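PDB 5BUD: decapping nuclease RAI1 from Candida albicans, which removes NAD caps from the 5' ends of RNA as a metal-dependent hydrolase, and binds and stabilises the exoribonuclease RAT1, stimulating its activity. Local coordinates for residues Ser44-Pro49 with Ile225-Asp230; Gly61-Phe66 with Met164-Tyr169; Tyr172-Ile177 with Val244-Ser249. All coordinates share one frame; numbering follows the deposited sequence.

Two of the three contacts build the metal site, and the third lies beside it; their segments come along the chain in the order 44-49, 61-66, 164-169, 172-177, 225-230 and 244-249. Interaction 2 is therefore nested inside the loop closed by interaction 1, whose segments alternate with those of interaction 3. Interactions 1 and 3, with centres about 10 Å apart, meet where the antiparallel neighbours 217-228 and 243-250 bring Asp226 beside Glu245 and Leu246 at a shared manganese ion. Interaction 2 lies about 13 Å from interaction 3, centre to centre, and draws on the same helix, 158-178. That helix runs from the peripheral loop past the RNA to the metals, illustrating how one element can serve both packing and metal binding.

Interaction 1. Residues Ser44-Pro49 with Ile225-Asp230; sequences SYYYLP and IDCCWD. With MN (manganese (II) ion), chain F; MN (manganese (II) ion), chain E.
Cys228 is gripped through its backbone, where two hydrogen bonds link it to the segment 44-46, on and just before the short strand 45-46: its N donates to Ser44 O at 2.8 Å, and its O accepts from Tyr46 N, also at 2.8 Å. The second bond is nearly straight, 160° at the hydrogen. Because both bonds from Cys228 straddle Tyr45, the bridge is of the parallel kind, and a CA-H...O contact of 3.2 Å from Tyr45 CA to Cys228 O lies beside it. Water 1 extends the link towards the metals, accepting from Ser44 N and donating to Asp226 O. The carboxylate of Asp226 faces away from the bridge and spans two manganese ions, with OD1 2.2 Å from the chain F ion and OD2 2.1 Å from the chain E ion.

This is the acidic centre of the PD-(D/E)XK nuclease fold, in which strand 217-228 carries a metal-binding aspartate near its end and the adjacent strand supplies the next acidic ligand. Here Glu224 joins Asp226 at the first ion, while Glu245 and the carbonyl of Leu246 join it at the second.

Beyond the polar framework, the two cysteines point their sulfurs at different tyrosines. Cys228 SG, anti to its backbone N (chi1 179°), approaches the Tyr45 ring obliquely and comes within 3.6 Å of CE2. Cys227 SG instead lies near the plane of the Tyr46 ring, at its edge, and also packs against Tyr46 CB. At the margin, Tyr46 CD2 meets Trp229 CZ3 at 3.8 Å; the two rings are tilted by only 20° but slid so far apart that they barely overlap. The Trp229 ring has a further partner in Lys279, a cation-pi contact, while Tyr46 also reaches Leu246 and Val294.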
loop_
_atom_site.group_PDB
_atom_site.type_symbol
_atom_site.label_atom_id
_atom_site.label_comp_id
_atom_site.label_asym_id
_atom_site.label_seq_id
_atom_site.Cartn_x
_atom_site.Cartn_y
_atom_site.Cartn_z
ATOM N N SER A 44 15.988 -5.032 0.772
ATOM C CA SER A 44 17.003 -4.130 1.333
ATOM C C SER A 44 16.869 -3.958 2.862
ATOM O O SER A 44 15.852 -4.310 3.461
ATOM C CB SER A 44 16.954 -2.774 0.628
ATOM O OG SER A 44 15.794 -2.005 1.041
ATOM N N TYR A 45 17.893 -3.382 3.470
ATOM C CA TYR A 45 17.985 -3.211 4.911
ATOM C C TYR A 45 18.213 -1.746 5.224
ATOM O O TYR A 45 18.900 -1.044 4.483
ATOM C CB TYR A 45 19.117 -4.093 5.476
ATOM C CG TYR A 45 18.826 -5.548 5.248
ATOM C CD1 TYR A 45 19.106 -6.164 4.014
ATOM C CD2 TYR A 45 18.169 -6.289 6.218
ATOM C CE1 TYR A 45 18.775 -7.496 3.798
ATOM C CE2 TYR A 45 17.829 -7.604 6.011
ATOM C CZ TYR A 45 18.136 -8.203 4.801
ATOM O OH TYR A 45 17.771 -9.495 4.642
ATOM N N TYR A 46 17.618 -1.276 6.316
ATOM C CA TYR A 46 17.736 0.115 6.709
ATOM C C TYR A 46 19.147 0.378 7.228
ATOM O O TYR A 46 19.638 -0.375 8.053
ATOM C CB TYR A 46 16.720 0.460 7.834
ATOM C CG TYR A 46 16.721 1.917 8.152
ATOM C CD1 TYR A 46 16.162 2.824 7.278
ATOM C CD2 TYR A 46 17.360 2.411 9.288
ATOM C CE1 TYR A 46 16.189 4.191 7.540
ATOM C CE2 TYR A 46 17.401 3.783 9.550
ATOM C CZ TYR A 46 16.787 4.658 8.680
ATOM O OH TYR A 46 16.815 6.028 8.890
ATOM N N TYR A 47 19.781 1.427 6.740
ATOM C CA TYR A 47 21.087 1.858 7.249
ATOM C C TYR A 47 21.346 3.334 6.949
ATOM O O TYR A 47 21.640 3.710 5.804
ATOM C CB TYR A 47 22.225 0.988 6.675
ATOM C CG TYR A 47 23.560 1.270 7.339
ATOM C CD1 TYR A 47 24.546 1.995 6.689
ATOM C CD2 TYR A 47 23.804 0.849 8.640
ATOM C CE1 TYR A 47 25.766 2.256 7.297
ATOM C CE2 TYR A 47 25.008 1.120 9.265
ATOM C CZ TYR A 47 25.982 1.827 8.588
ATOM O OH TYR A 47 27.181 2.113 9.213
ATOM N N LEU A 48 21.212 4.180 7.981
ATOM C CA LEU A 48 21.397 5.621 7.825
ATOM C C LEU A 48 21.895 6.250 9.148
ATOM O O LEU A 48 21.089 6.661 9.986
ATOM C CB LEU A 48 20.089 6.279 7.387
ATOM C CG LEU A 48 20.206 7.742 7.001
ATOM C CD1 LEU A 48 21.294 7.921 5.954
ATOM C CD2 LEU A 48 18.864 8.261 6.499
ATOM N N PRO A 49 23.218 6.237 9.366
ATOM C CA PRO A 49 23.818 6.801 10.590
ATOM C C PRO A 49 23.668 8.324 10.671
ATOM O O PRO A 49 23.719 9.014 9.653
ATOM C CB PRO A 49 25.309 6.446 10.457
ATOM C CG PRO A 49 25.392 5.395 9.380
ATOM C CD PRO A 49 24.230 5.655 8.466
ATOM N N ILE A 225 7.101 -3.689 0.329
ATOM C CA ILE A 225 7.815 -3.448 1.590
ATOM C C ILE A 225 9.049 -2.612 1.296
ATOM O O ILE A 225 9.802 -2.919 0.373
ATOM C CB ILE A 225 8.203 -4.787 2.258
ATOM C CG1 ILE A 225 6.963 -5.587 2.668
ATOM C CG2 ILE A 225 9.124 -4.563 3.462
ATOM C CD1 ILE A 225 6.062 -4.860 3.658
ATOM N N ASP A 226 9.272 -1.540 2.043
ATOM C CA ASP A 226 10.401 -0.647 1.749
ATOM C C ASP A 226 11.737 -1.243 2.154
ATOM O O ASP A 226 12.705 -1.198 1.393
ATOM C CB ASP A 226 10.242 0.716 2.415
ATOM C CG ASP A 226 9.217 1.588 1.706
ATOM O OD1 ASP A 226 8.973 1.297 0.524
ATOM O OD2 ASP A 226 8.738 2.585 2.289
ATOM N N CYS A 227 11.803 -1.791 3.347
ATOM C CA CYS A 227 13.054 -2.399 3.797
ATOM C C CYS A 227 12.869 -3.171 5.070
ATOM O O CYS A 227 11.765 -3.221 5.632
ATOM C CB CYS A 227 14.183 -1.352 3.940
ATOM S SG CYS A 227 13.932 -0.072 5.212
ATOM N N CYS A 228 13.965 -3.805 5.491
ATOM C CA CYS A 228 14.036 -4.586 6.691
ATOM C C CYS A 228 14.936 -3.833 7.708
ATOM O O CYS A 228 15.947 -3.242 7.350
ATOM C CB CYS A 228 14.600 -5.952 6.364
ATOM S SG CYS A 228 14.766 -7.053 7.779
ATOM N N TRP A 229 14.561 -3.868 8.972
ATOM C CA TRP A 229 15.198 -3.019 10.010
ATOM C C TRP A 229 16.624 -3.438 10.368
ATOM O O TRP A 229 17.544 -2.600 10.438
ATOM C CB TRP A 229 14.310 -3.017 11.263
ATOM C CG TRP A 229 14.881 -2.400 12.518
ATOM C CD1 TRP A 229 15.092 -3.031 13.722
ATOM C CD2 TRP A 229 15.212 -1.039 12.720
ATOM N NE1 TRP A 229 15.585 -2.145 14.645
ATOM C CE2 TRP A 229 15.656 -0.908 14.065
ATOM C CE3 TRP A 229 15.197 0.086 11.905
ATOM C CZ2 TRP A 229 16.101 0.295 14.587
ATOM C CZ3 TRP A 229 15.611 1.289 12.445
ATOM C CH2 TRP A 229 16.062 1.379 13.775
ATOM N N ASP A 230 16.789 -4.727 10.585
ATOM C CA ASP A 230 18.039 -5.307 11.104
ATOM C C ASP A 230 18.381 -6.620 10.367
ATOM O O ASP A 230 19.432 -6.732 9.734
ATOM C CB ASP A 230 17.875 -5.564 12.600
ATOM C CG ASP A 230 16.482 -6.040 12.957
ATOM O OD1 ASP A 230 15.687 -6.326 12.001
ATOM O OD2 ASP A 230 16.173 -6.134 14.174
HETATM MN MN MN F . 7.120 1.589 -0.644
HETATM MN MN MN E . 7.562 4.231 1.645
HETATM O O HOH W 1 13.403 -3.794 0.018
HETATM O O HOH W 2 19.493 -2.750 8.931
HETATM O O HOH W 3 9.245 5.135 0.653
HETATM O O HOH W 4 5.435 0.438 0.910
#

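Interaction 2. Residues Gly61-Phe66 with Met164-Tyr169; sequences GGYSKF and MKRCEY. With nucleotides of chain C.
Tyr169 reaches out of its helix to donate a hydrogen bond from OH to Gly61 O at 2.7 Å, and its ring is the centre of an aromatic cluster with Tyr63 and Phe66. Its CG stands anti to the backbone N (chi1 169°), a setting that extends the ring from the helix into the loop. Tyr63 uses the same setting (chi1 176°) and comes at Tyr169 in an offset edge-to-face arrangement, planes 84° apart: its CD1 edge is directed to the Tyr169 face and touches Tyr169 CB at 3.6 Å, while Tyr63 CA sits over that face, 3.8 Å from the Tyr169 centroid. Phe66 completes the trio with the roles exchanged, for here Tyr169 presents its edge, with CD1 3.5 Å from Phe66 CG over the Phe66 face. The 3-10 turn 63-65, closed by the bond from Phe66 N to Tyr63 O, probably helps bring these two aromatic residues to a single ring.

Arg166 covers a face of Tyr63. Its CG is centred above the ring, 3.8 Å from the Tyr63 centroid, and the chain then runs extended to NE before the guanidinium turns past the rim, so that Tyr63 CD2 lies over its face, 3.5 Å from NH2. Asp162 and Gln60 bind its polar end. Lys165 adds its CB against Tyr63 OH.

Helix 158-178 thus meets the RNA along one side (Glu168 O accepts from U1 O2' of chain C at 2.6 Å) and the loop between helices 50-54 and 78-92 along another, while Val200 of a further loop packs on both Phe66 and Tyr169.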
loop_
_atom_site.group_PDB
_atom_site.type_symbol
_atom_site.label_atom_id
_atom_site.label_comp_id
_atom_site.label_asym_id
_atom_site.label_seq_id
_atom_site.Cartn_x
_atom_site.Cartn_y
_atom_site.Cartn_z
ATOM N N GLY A 61 19.442 15.225 -5.516
ATOM C CA GLY A 61 20.655 14.773 -6.193
ATOM C C GLY A 61 20.344 13.640 -7.152
ATOM O O GLY A 61 19.786 12.610 -6.745
ATOM N N GLY A 62 20.678 13.830 -8.432
ATOM C CA GLY A 62 20.504 12.766 -9.423
ATOM C C GLY A 62 19.131 12.712 -10.074
ATOM O O GLY A 62 18.846 11.780 -10.819
ATOM N N TYR A 63 18.300 13.723 -9.830
ATOM C CA TYR A 63 16.971 13.807 -10.424
ATOM C C TYR A 63 16.935 13.553 -11.952
ATOM O O TYR A 63 16.047 12.868 -12.449
ATOM C CB TYR A 63 16.360 15.162 -10.119
ATOM C CG TYR A 63 15.011 15.395 -10.757
ATOM C CD1 TYR A 63 13.882 14.739 -10.279
ATOM C CD2 TYR A 63 14.849 16.261 -11.831
ATOM C CE1 TYR A 63 12.653 14.944 -10.834
ATOM C CE2 TYR A 63 13.601 16.458 -12.406
ATOM C CZ TYR A 63 12.510 15.785 -11.898
ATOM O OH TYR A 63 11.261 15.949 -12.432
ATOM N N SER A 64 17.893 14.116 -12.679
ATOM C CA SER A 64 17.921 14.017 -14.152
ATOM C C SER A 64 18.222 12.608 -14.672
ATOM O O SER A 64 17.895 12.297 -15.815
ATOM C CB SER A 64 18.959 14.990 -14.724
ATOM O OG SER A 64 20.253 14.529 -14.401
ATOM N N LYS A 65 18.837 11.757 -13.856
ATOM C CA LYS A 65 19.067 10.343 -14.218
ATOM C C LYS A 65 18.037 9.347 -13.629
ATOM O O LYS A 65 18.220 8.141 -13.693
ATOM C CB LYS A 65 20.445 9.911 -13.767
ATOM C CG LYS A 65 21.577 10.858 -14.141
ATOM C CD LYS A 65 22.941 10.264 -13.799
ATOM C CE LYS A 65 22.998 9.720 -12.374
ATOM N NZ LYS A 65 24.371 9.640 -11.795
ATOM N N PHE A 66 16.980 9.854 -13.021
ATOM C CA PHE A 66 15.944 9.006 -12.433
ATOM C C PHE A 66 15.378 8.020 -13.470
ATOM O O PHE A 66 14.911 8.438 -14.518
ATOM C CB PHE A 66 14.853 9.926 -11.868
ATOM C CG PHE A 66 13.690 9.222 -11.198
ATOM C CD1 PHE A 66 13.814 7.978 -10.589
ATOM C CD2 PHE A 66 12.472 9.862 -11.125
ATOM C CE1 PHE A 66 12.723 7.372 -9.986
ATOM C CE2 PHE A 66 11.382 9.275 -10.495
ATOM C CZ PHE A 66 11.503 8.028 -9.941
ATOM N N MET A 164 7.358 20.125 -7.395
ATOM C CA MET A 164 6.486 18.980 -7.045
ATOM C C MET A 164 6.945 17.674 -7.669
ATOM O O MET A 164 6.968 16.651 -7.002
ATOM C CB MET A 164 5.020 19.277 -7.383
ATOM C CG MET A 164 4.386 20.277 -6.416
ATOM S SD MET A 164 2.746 20.852 -6.914
ATOM C CE MET A 164 1.730 19.711 -5.991
ATOM N N LYS A 165 7.349 17.701 -8.938
ATOM C CA LYS A 165 7.977 16.529 -9.555
ATOM C C LYS A 165 9.287 16.103 -8.880
ATOM O O LYS A 165 9.566 14.928 -8.742
ATOM C CB LYS A 165 8.221 16.759 -11.054
ATOM C CG LYS A 165 6.952 16.937 -11.867
ATOM C CD LYS A 165 6.034 15.739 -11.701
ATOM C CE LYS A 165 4.951 15.691 -12.762
ATOM N NZ LYS A 165 4.183 14.409 -12.713
ATOM N N ARG A 166 10.093 17.057 -8.439
ATOM C CA ARG A 166 11.269 16.720 -7.671
ATOM C C ARG A 166 10.894 16.111 -6.331
ATOM O O ARG A 166 11.581 15.222 -5.851
ATOM C CB ARG A 166 12.169 17.954 -7.516
ATOM C CG ARG A 166 12.880 18.281 -8.823
ATOM C CD ARG A 166 13.501 19.670 -8.868
ATOM N NE ARG A 166 14.187 19.815 -10.159
ATOM C CZ ARG A 166 15.447 19.485 -10.416
ATOM N NH1 ARG A 166 16.270 19.035 -9.473
ATOM N NH2 ARG A 166 15.902 19.623 -11.661
ATOM N N CYS A 167 9.806 16.582 -5.727
ATOM C CA CYS A 167 9.352 16.006 -4.443
ATOM C C CYS A 167 8.962 14.531 -4.609
ATOM O O CYS A 167 9.261 13.698 -3.732
ATOM C CB CYS A 167 8.222 16.832 -3.836
ATOM S SG CYS A 167 8.770 18.371 -3.066
ATOM N N GLU A 168 8.383 14.187 -5.766
ATOM C CA GLU A 168 8.094 12.783 -6.094
ATOM C C GLU A 168 9.360 11.960 -6.117
ATOM O O GLU A 168 9.394 10.813 -5.672
ATOM C CB GLU A 168 7.301 12.666 -7.417
ATOM C CG GLU A 168 5.853 13.081 -7.227
ATOM C CD GLU A 168 5.042 13.323 -8.495
ATOM O OE1 GLU A 168 3.890 13.783 -8.353
ATOM O OE2 GLU A 168 5.516 13.067 -9.617
ATOM N N TYR A 169 10.426 12.558 -6.615
ATOM C CA TYR A 169 11.692 11.864 -6.742
ATOM C C TYR A 169 12.328 11.694 -5.372
ATOM O O TYR A 169 12.928 10.673 -5.065
ATOM C CB TYR A 169 12.610 12.670 -7.651
ATOM C CG TYR A 169 14.007 12.196 -7.655
ATOM C CD1 TYR A 169 14.373 11.071 -8.364
ATOM C CD2 TYR A 169 14.988 12.890 -6.965
ATOM C CE1 TYR A 169 15.686 10.642 -8.381
ATOM C CE2 TYR A 169 16.287 12.471 -6.965
ATOM C CZ TYR A 169 16.630 11.343 -7.680
ATOM O OH TYR A 169 17.936 10.934 -7.674
ATOM P P U C 2 7.195 9.569 -0.048
ATOM O OP1 U C 2 8.385 9.916 0.783
ATOM O OP2 U C 2 6.025 8.942 0.608
ATOM O "O5'" U C 2 6.620 10.851 -0.795
ATOM C "C5'" U C 2 7.452 11.838 -1.426
ATOM C "C4'" U C 2 6.615 12.807 -2.240
ATOM O "O4'" U C 2 5.842 12.105 -3.252
ATOM C "C3'" U C 2 5.565 13.621 -1.498
ATOM O "O3'" U C 2 6.210 14.672 -0.791
ATOM C "C2'" U C 2 4.698 14.078 -2.661
ATOM O "O2'" U C 2 5.332 15.058 -3.463
ATOM C "C1'" U C 2 4.628 12.798 -3.488
ATOM N N1 U C 2 3.497 11.914 -3.155
ATOM C C2 U C 2 2.267 12.220 -3.716
ATOM O O2 U C 2 2.093 13.182 -4.447
ATOM N N3 U C 2 1.247 11.369 -3.370
ATOM C C4 U C 2 1.326 10.264 -2.545
ATOM O O4 U C 2 0.321 9.584 -2.347
ATOM C C5 U C 2 2.632 10.007 -2.016
ATOM C C6 U C 2 3.649 10.817 -2.337
ATOM P P U C 3 5.384 15.667 0.148
ATOM O OP1 U C 3 6.370 16.413 0.949
ATOM O OP2 U C 3 4.303 14.910 0.811
ATOM O "O5'" U C 3 4.724 16.680 -0.885
ATOM C "C5'" U C 3 5.541 17.625 -1.601
ATOM C "C4'" U C 3 4.837 18.944 -1.717
ATOM O "O4'" U C 3 3.726 18.823 -2.643
ATOM C "C3'" U C 3 4.250 19.489 -0.419
ATOM O "O3'" U C 3 4.381 20.895 -0.459
ATOM C "C2'" U C 3 2.797 19.032 -0.480
ATOM O "O2'" U C 3 1.903 19.850 0.250
ATOM C "C1'" U C 3 2.513 19.127 -1.979
ATOM N N1 U C 3 1.488 18.192 -2.463
ATOM C C2 U C 3 0.345 18.722 -3.032
ATOM O O2 U C 3 0.141 19.921 -3.120
ATOM N N3 U C 3 -0.558 17.793 -3.486
ATOM C C4 U C 3 -0.443 16.420 -3.429
ATOM O O4 U C 3 -1.346 15.717 -3.884
ATOM C C5 U C 3 0.770 15.949 -2.831
ATOM C C6 U C 3 1.674 16.830 -2.384
ATOM O OP3 U C 1 4.024 4.478 -0.330
ATOM P P U C 1 5.487 4.748 -0.255
ATOM O OP1 U C 1 5.834 5.689 0.853
ATOM O OP2 U C 1 6.295 3.481 -0.332
ATOM O "O5'" U C 1 5.746 5.525 -1.632
ATOM C "C5'" U C 1 7.073 5.557 -2.180
ATOM C "C4'" U C 1 7.346 6.856 -2.904
ATOM O "O4'" U C 1 6.714 6.829 -4.209
ATOM C "C3'" U C 1 6.833 8.146 -2.274
ATOM O "O3'" U C 1 7.703 8.584 -1.234
ATOM C "C2'" U C 1 6.871 9.076 -3.481
ATOM O "O2'" U C 1 8.180 9.452 -3.848
ATOM C "C1'" U C 1 6.368 8.146 -4.588
ATOM N N1 U C 1 4.915 8.214 -4.805
ATOM C C2 U C 1 4.453 9.261 -5.575
ATOM O O2 U C 1 5.191 10.085 -6.073
ATOM N N3 U C 1 3.095 9.281 -5.766
ATOM C C4 U C 1 2.168 8.394 -5.261
ATOM O O4 U C 1 0.976 8.553 -5.522
ATOM C C5 U C 1 2.721 7.346 -4.459
ATOM C C6 U C 1 4.043 7.298 -4.256
#

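Interaction 3. Residues Tyr172-Ile177 with Val244-Ser249; sequences YKFETI and VELKTS. With MN (manganese (II) ion), chain E; MN (manganese (II) ion), chain G; nucleotides of chain C.
Leu246 and Thr248 press their side chains against Phe174 and Glu175, with the backbone of Lys247 between them, where strand 243-250 passes the helix, the two short segments running at 128° to each other. The strand's metal-binding role begins one residue earlier, with Glu245, whose CB points away from the helix and whose bent chain carries OE1 to 2.1 Å from the chain E manganese ion.

Leu246 turns its side chain the other way, so that CD1 rests 3.9 Å from Glu175 CA while its carbonyl O binds the same ion at 2.2 Å. Asp226, OP1 and OP2 of the 5'-terminal phosphate of U1 and water 3 fill the remaining ligand places. That water also donates to Glu175 OE2, and the other oxygen, Glu175 OE1, holds the chain G manganese ion at 2.2 Å, whose other ligands here are four waters; the helix thus supplies a first-shell ligand to one ion and a second-shell one to the other.

Glu245, Leu246 and Lys247 make up the E-X-K part of the PD-(D/E)XK signature. Lys247 NZ donates to U1 OP1 at 2.7 Å and forms a salt bridge with Glu245 OE1, which it meets from above the carboxylate plane; Gln271 is a further partner. Its backbone O, by contrast, lies 3.6 Å from Phe174 CE2, an oblique approach to the ring.

Thr248 divides its branches between protein and RNA. OG1, between the backbone N and the carbonyl carbon (chi1 63°), donates to U2 OP1 at 2.7 Å, helped by a weak bond from Thr248 N, while CG2 packs 3.5 Å from Phe174 CB.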
loop_
_atom_site.group_PDB
_atom_site.type_symbol
_atom_site.label_atom_id
_atom_site.label_comp_id
_atom_site.label_asym_id
_atom_site.label_seq_id
_atom_site.Cartn_x
_atom_site.Cartn_y
_atom_site.Cartn_z
ATOM N N TYR A 172 11.808 8.391 -3.422
ATOM C CA TYR A 172 12.640 7.273 -3.900
ATOM C C TYR A 172 14.112 7.485 -3.607
ATOM O O TYR A 172 14.824 6.550 -3.292
ATOM C CB TYR A 172 12.443 7.112 -5.417
ATOM C CG TYR A 172 11.036 6.750 -5.803
ATOM C CD1 TYR A 172 10.441 5.563 -5.347
ATOM C CD2 TYR A 172 10.303 7.578 -6.619
ATOM C CE1 TYR A 172 9.144 5.240 -5.698
ATOM C CE2 TYR A 172 9.017 7.262 -6.989
ATOM C CZ TYR A 172 8.441 6.094 -6.527
ATOM O OH TYR A 172 7.164 5.823 -6.939
ATOM N N LYS A 173 14.578 8.723 -3.662
ATOM C CA LYS A 173 15.984 9.007 -3.335
ATOM C C LYS A 173 16.269 8.683 -1.875
ATOM O O LYS A 173 17.322 8.130 -1.521
ATOM C CB LYS A 173 16.305 10.484 -3.622
ATOM C CG LYS A 173 17.741 10.907 -3.299
ATOM C CD LYS A 173 18.798 10.324 -4.230
ATOM C CE LYS A 173 20.134 11.031 -3.997
ATOM N NZ LYS A 173 21.236 10.392 -4.773
ATOM N N PHE A 174 15.311 9.003 -1.007
ATOM C CA PHE A 174 15.462 8.712 0.399
ATOM C C PHE A 174 15.601 7.213 0.629
ATOM O O PHE A 174 16.466 6.784 1.406
ATOM C CB PHE A 174 14.275 9.301 1.203
ATOM C CG PHE A 174 14.362 9.050 2.670
ATOM C CD1 PHE A 174 15.396 9.596 3.424
ATOM C CD2 PHE A 174 13.405 8.282 3.314
ATOM C CE1 PHE A 174 15.480 9.359 4.795
ATOM C CE2 PHE A 174 13.471 8.050 4.695
ATOM C CZ PHE A 174 14.525 8.574 5.428
ATOM N N GLU A 175 14.769 6.419 -0.054
ATOM C CA GLU A 175 14.868 4.987 0.037
ATOM C C GLU A 175 16.249 4.511 -0.396
ATOM O O GLU A 175 16.812 3.605 0.206
ATOM C CB GLU A 175 13.833 4.278 -0.845
ATOM C CG GLU A 175 12.379 4.445 -0.450
ATOM C CD GLU A 175 11.447 3.805 -1.487
ATOM O OE1 GLU A 175 11.963 3.114 -2.379
ATOM O OE2 GLU A 175 10.228 4.008 -1.454
ATOM N N THR A 176 16.768 5.131 -1.443
ATOM C CA THR A 176 18.067 4.761 -1.995
ATOM C C THR A 176 19.198 5.087 -1.024
ATOM O O THR A 176 20.047 4.254 -0.813
ATOM C CB THR A 176 18.282 5.454 -3.364
ATOM O OG1 THR A 176 17.216 5.068 -4.245
ATOM C CG2 THR A 176 19.606 5.062 -3.971
ATOM N N ILE A 177 19.188 6.273 -0.414
ATOM C CA ILE A 177 20.292 6.672 0.477
ATOM C C ILE A 177 20.171 6.143 1.913
ATOM O O ILE A 177 21.160 6.130 2.638
ATOM C CB ILE A 177 20.605 8.184 0.394
ATOM C CG1 ILE A 177 19.433 9.077 0.842
ATOM C CG2 ILE A 177 20.950 8.537 -1.039
ATOM C CD1 ILE A 177 19.293 9.246 2.334
ATOM N N VAL A 244 10.001 -2.320 7.623
ATOM C CA VAL A 244 9.976 -0.883 7.829
ATOM C C VAL A 244 9.375 -0.216 6.607
ATOM O O VAL A 244 9.636 -0.629 5.420
ATOM C CB VAL A 244 11.399 -0.320 8.024
ATOM C CG1 VAL A 244 11.364 1.165 8.272
ATOM C CG2 VAL A 244 12.126 -1.042 9.147
ATOM N N GLU A 245 8.587 0.820 6.884
ATOM C CA GLU A 245 8.063 1.739 5.885
ATOM C C GLU A 245 8.777 3.062 5.966
ATOM O O GLU A 245 8.909 3.658 7.061
ATOM C CB GLU A 245 6.558 1.945 6.102
ATOM C CG GLU A 245 5.862 2.915 5.165
ATOM C CD GLU A 245 5.894 2.532 3.695
ATOM O OE1 GLU A 245 5.985 3.488 2.883
ATOM O OE2 GLU A 245 5.794 1.312 3.351
ATOM N N LEU A 246 9.220 3.537 4.806
ATOM C CA LEU A 246 9.891 4.821 4.697
ATOM C C LEU A 246 8.950 5.879 4.161
ATOM O O LEU A 246 8.104 5.607 3.312
ATOM C CB LEU A 246 11.157 4.712 3.803
ATOM C CG LEU A 246 12.150 3.664 4.304
ATOM C CD1 LEU A 246 13.369 3.614 3.398
ATOM C CD2 LEU A 246 12.644 3.945 5.728
ATOM N N LYS A 247 9.087 7.089 4.675
ATOM C CA LYS A 247 8.337 8.253 4.172
ATOM C C LYS A 247 9.243 9.452 4.226
ATOM O O LYS A 247 10.219 9.469 4.983
ATOM C CB LYS A 247 7.101 8.544 5.067
ATOM C CG LYS A 247 6.103 7.408 5.201
ATOM C CD LYS A 247 5.294 7.257 3.941
ATOM C CE LYS A 247 4.239 6.189 4.085
ATOM N NZ LYS A 247 3.823 5.784 2.716
ATOM N N THR A 248 8.905 10.478 3.462
ATOM C CA THR A 248 9.519 11.788 3.602
ATOM C C THR A 248 8.443 12.834 3.817
ATOM O O THR A 248 7.306 12.669 3.392
ATOM C CB THR A 248 10.406 12.198 2.408
ATOM O OG1 THR A 248 9.616 12.297 1.207
ATOM C CG2 THR A 248 11.529 11.206 2.197
ATOM N N SER A 249 8.806 13.901 4.529
ATOM C CA SER A 249 7.943 15.052 4.697
ATOM C C SER A 249 8.761 16.318 4.866
ATOM O O SER A 249 9.930 16.258 5.205
ATOM C CB SER A 249 7.064 14.907 5.928
ATOM O OG SER A 249 5.876 15.619 5.691
HETATM MN MN MN E . 7.562 4.231 1.645
HETATM MN MN MN G . 10.969 1.504 -3.515
ATOM O OP3 U C 1 4.024 4.478 -0.330
ATOM P P U C 1 5.487 4.748 -0.255
ATOM O OP1 U C 1 5.834 5.689 0.853
ATOM O OP2 U C 1 6.295 3.481 -0.332
ATOM O "O5'" U C 1 5.746 5.525 -1.632
ATOM C "C5'" U C 1 7.073 5.557 -2.180
ATOM C "C4'" U C 1 7.346 6.856 -2.904
ATOM O "O4'" U C 1 6.714 6.829 -4.209
ATOM C "C3'" U C 1 6.833 8.146 -2.274
ATOM O "O3'" U C 1 7.703 8.584 -1.234
ATOM C "C2'" U C 1 6.871 9.076 -3.481
ATOM O "O2'" U C 1 8.180 9.452 -3.848
ATOM C "C1'" U C 1 6.368 8.146 -4.588
ATOM N N1 U C 1 4.915 8.214 -4.805
ATOM C C2 U C 1 4.453 9.261 -5.575
ATOM O O2 U C 1 5.191 10.085 -6.073
ATOM N N3 U C 1 3.095 9.281 -5.766
ATOM C C4 U C 1 2.168 8.394 -5.261
ATOM O O4 U C 1 0.976 8.553 -5.522
ATOM C C5 U C 1 2.721 7.346 -4.459
ATOM C C6 U C 1 4.043 7.298 -4.256
ATOM P P U C 2 7.195 9.569 -0.048
ATOM O OP1 U C 2 8.385 9.916 0.783
ATOM O OP2 U C 2 6.025 8.942 0.608
ATOM O "O5'" U C 2 6.620 10.851 -0.795
ATOM C "C5'" U C 2 7.452 11.838 -1.426
ATOM C "C4'" U C 2 6.615 12.807 -2.240
ATOM O "O4'" U C 2 5.842 12.105 -3.252
ATOM C "C3'" U C 2 5.565 13.621 -1.498
ATOM O "O3'" U C 2 6.210 14.672 -0.791
ATOM C "C2'" U C 2 4.698 14.078 -2.661
ATOM O "O2'" U C 2 5.332 15.058 -3.463
ATOM C "C1'" U C 2 4.628 12.798 -3.488
ATOM N N1 U C 2 3.497 11.914 -3.155
ATOM C C2 U C 2 2.267 12.220 -3.716
ATOM O O2 U C 2 2.093 13.182 -4.447
ATOM N N3 U C 2 1.247 11.369 -3.370
ATOM C C4 U C 2 1.326 10.264 -2.545
ATOM O O4 U C 2 0.321 9.584 -2.347
ATOM C C5 U C 2 2.632 10.007 -2.016
ATOM C C6 U C 2 3.649 10.817 -2.337
HETATM O O HOH W 3 9.245 5.135 0.653
HETATM O O HOH W 5 12.966 0.192 -3.622
HETATM O O HOH W 6 9.636 0.128 -4.970
HETATM O O HOH W 7 10.322 0.207 -1.604
HETATM O O HOH W 8 12.001 2.667 -5.169
#